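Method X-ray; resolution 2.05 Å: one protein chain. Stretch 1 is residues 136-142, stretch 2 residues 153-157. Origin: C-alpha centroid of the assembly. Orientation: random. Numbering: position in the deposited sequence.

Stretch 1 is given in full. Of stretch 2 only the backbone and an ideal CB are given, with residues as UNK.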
# COMPACT_ATOMS: atom_id res chain seq x y z
N GLU A 136 -14.66 -1.28 -8.32
CA GLU A 136 -13.42 -2.04 -8.49
C GLU A 136 -13.67 -3.35 -9.21
O GLU A 136 -12.92 -3.73 -10.12
CB GLU A 136 -12.77 -2.30 -7.14
CG GLU A 136 -11.43 -3.02 -7.23
CD GLU A 136 -10.51 -2.69 -6.07
OE1 GLU A 136 -10.72 -1.64 -5.42
OE2 GLU A 136 -9.55 -3.47 -5.83
N MET A 137 -14.72 -4.07 -8.83
CA MET A 137 -15.06 -5.29 -9.55
C MET A 137 -15.29 -5.01 -11.04
O MET A 137 -14.75 -5.72 -11.91
CB MET A 137 -16.30 -5.93 -8.93
CG MET A 137 -16.15 -6.30 -7.48
SD MET A 137 -17.72 -6.81 -6.75
CE MET A 137 -18.06 -8.33 -7.66
N ILE A 138 -16.07 -3.97 -11.34
CA ILE A 138 -16.37 -3.66 -12.74
C ILE A 138 -15.09 -3.33 -13.50
O ILE A 138 -14.89 -3.78 -14.63
CB ILE A 138 -17.39 -2.51 -12.83
CG1 ILE A 138 -18.73 -2.92 -12.24
CG2 ILE A 138 -17.60 -2.13 -14.25
CD1 ILE A 138 -19.66 -1.73 -12.01
N VAL A 139 -14.22 -2.50 -12.91
CA VAL A 139 -13.01 -2.10 -13.62
C VAL A 139 -12.10 -3.30 -13.84
O VAL A 139 -11.44 -3.41 -14.89
CB VAL A 139 -12.27 -0.99 -12.84
CG1 VAL A 139 -10.76 -0.99 -13.18
CG2 VAL A 139 -12.90 0.36 -13.12
N MET A 140 -12.03 -4.21 -12.88
CA MET A 140 -11.20 -5.39 -13.08
C MET A 140 -11.74 -6.27 -14.19
O MET A 140 -10.96 -6.83 -14.97
CB MET A 140 -11.06 -6.17 -11.77
CG MET A 140 -10.14 -5.49 -10.77
SD MET A 140 -8.43 -5.34 -11.34
CE MET A 140 -7.81 -7.00 -11.10
N ASP A 141 -13.06 -6.36 -14.33
CA ASP A 141 -13.62 -7.12 -15.44
C ASP A 141 -13.41 -6.41 -16.79
O ASP A 141 -13.12 -7.05 -17.81
CB ASP A 141 -15.10 -7.40 -15.18
CG ASP A 141 -15.34 -8.63 -14.30
OD1 ASP A 141 -14.37 -9.19 -13.75
OD2 ASP A 141 -16.51 -9.04 -14.15
N TRP A 142 -13.54 -5.08 -16.81
CA TRP A 142 -13.19 -4.30 -18.00
C TRP A 142 -11.79 -4.62 -18.47
O TRP A 142 -11.55 -4.97 -19.63
CB TRP A 142 -13.27 -2.80 -17.72
CG TRP A 142 -14.60 -2.22 -17.82
CD1 TRP A 142 -15.78 -2.88 -17.78
CD2 TRP A 142 -14.91 -0.84 -17.96
NE1 TRP A 142 -16.83 -1.99 -17.89
CE2 TRP A 142 -16.32 -0.73 -18.01
CE3 TRP A 142 -14.14 0.32 -18.07
CZ2 TRP A 142 -16.97 0.50 -18.16
CZ3 TRP A 142 -14.78 1.54 -18.22
CH2 TRP A 142 -16.19 1.62 -18.27
N UNK A 153 -11.23 -15.62 -15.06
CA UNK A 153 -10.56 -14.58 -14.29
C UNK A 153 -11.48 -13.41 -13.97
O UNK A 153 -11.00 -12.36 -13.52
CB UNK A 153 -9.33 -14.08 -15.05
N UNK A 154 -12.78 -13.52 -14.24
CA UNK A 154 -13.69 -12.40 -14.13
C UNK A 154 -14.74 -12.64 -13.06
O UNK A 154 -15.22 -13.77 -12.87
CB UNK A 154 -14.36 -12.13 -15.48
N UNK A 155 -15.14 -11.56 -12.40
CA UNK A 155 -16.23 -11.63 -11.44
C UNK A 155 -17.52 -12.03 -12.14
O UNK A 155 -18.32 -12.81 -11.60
CB UNK A 155 -16.40 -10.29 -10.72
N UNK A 156 -17.75 -11.51 -13.35
CA UNK A 156 -18.90 -11.94 -14.15
C UNK A 156 -18.84 -13.42 -14.49
O UNK A 156 -19.88 -14.03 -14.76
CB UNK A 156 -18.98 -11.12 -15.44
N UNK A 157 -17.64 -14.02 -14.49
CA UNK A 157 -17.48 -15.45 -14.64
C UNK A 157 -17.25 -16.17 -13.32
O UNK A 157 -18.06 -16.04 -12.39
CB UNK A 157 -16.32 -15.74 -15.59

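Stretch 1 is helical, and it presents two different surfaces to the loop: the carboxylate of Asp141 and, one turn earlier, the thioether of Met137. The CA atoms approach most closely at Asp141 and position 154, 5.4 Å apart.

At position 153 the CA-to-CB bond points sideways, and nothing of stretch 1 lies within 5.5 Å of the ideal CB. The helix therefore sets little limit here, and many side chains would do. The residue is Phe153, whose ring leads away from the helix.

Position 154 has extended backbone angles (-116/146) and a CB directed sideways, 3.4 Å from Asp141 OD1. An acidic group turned toward that oxygen would be unfavourable, whereas an aliphatic, polar or basic side chain could pass beside it. The residue is Met154. Its CA lies 3.3 Å from Asp141 OD1, and its side chain, with chi1 m and both later torsions t, runs out in an extended form.

Position 155 is the one whose CB points toward the helix. Its ideal CB is 3.7 Å from Asp141 OD2 and 4.0 Å from Met137 CE, so the side chain starts beside the carboxylate and can continue over the methionine. Any residue but proline offers its amide to the acid; the apolar surface beyond suits leucine, methionine or an aromatic ring. The residue is Phe155. Its N donates a hydrogen bond to Asp141 OD1 (2.8 Å, 148°), while its ring lies against Met137: Met137 CG stands 4.1 Å from the ring centroid, only 9° off the normal, a CH-pi contact over one face. Met137 CE comes within 3.7 Å of Phe155 CD1, and Met140 CB approaches the ring edge, 4.4 Å from Phe155 CE2.

At position 156 the CB points sideways, with its ideal position 3.5 Å from Asp141 OD2. The amide N of 156 faces the same carboxylate, so any residue but proline could donate to it, and a short donor such as serine or threonine could add to it; alanine would also fit. The residue is Ser156. Its N bonds Asp141 OD2 (2.9 Å, 157°), and with chi1 p its OG makes a weak hydrogen bond to that oxygen (3.3 Å). Each carboxylate oxygen thus accepts one of two successive amides.

Position 157 has no stretch 1 atom within 5.5 Å of its ideal CB. Its angles (-100/-122) are unusual for a residue with a side chain and favour glycine, and the residue is Gly157. Its N makes a weak hydrogen bond to Met154 O (2.9 Å), closing the turn.

Stretch 2 (153-157) FMFSG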
# COMPACT_ATOMS: atom_id res chain seq x y z
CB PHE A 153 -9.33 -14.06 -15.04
CG PHE A 153 -8.23 -15.08 -15.17
CD1 PHE A 153 -7.29 -15.24 -14.14
CD2 PHE A 153 -8.12 -15.88 -16.31
CE1 PHE A 153 -6.26 -16.17 -14.23
CE2 PHE A 153 -7.09 -16.81 -16.42
CZ PHE A 153 -6.15 -16.96 -15.37
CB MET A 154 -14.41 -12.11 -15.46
CG MET A 154 -13.48 -11.86 -16.59
SD MET A 154 -14.32 -11.54 -18.14
CE MET A 154 -12.88 -11.43 -19.20
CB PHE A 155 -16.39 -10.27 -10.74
CG PHE A 155 -15.32 -9.97 -9.73
CD1 PHE A 155 -15.31 -10.61 -8.49
CD2 PHE A 155 -14.31 -9.06 -10.02
CE1 PHE A 155 -14.33 -10.33 -7.54
CE2 PHE A 155 -13.33 -8.79 -9.08
CZ PHE A 155 -13.34 -9.42 -7.83
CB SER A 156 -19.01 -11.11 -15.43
OG SER A 156 -17.82 -11.22 -16.20
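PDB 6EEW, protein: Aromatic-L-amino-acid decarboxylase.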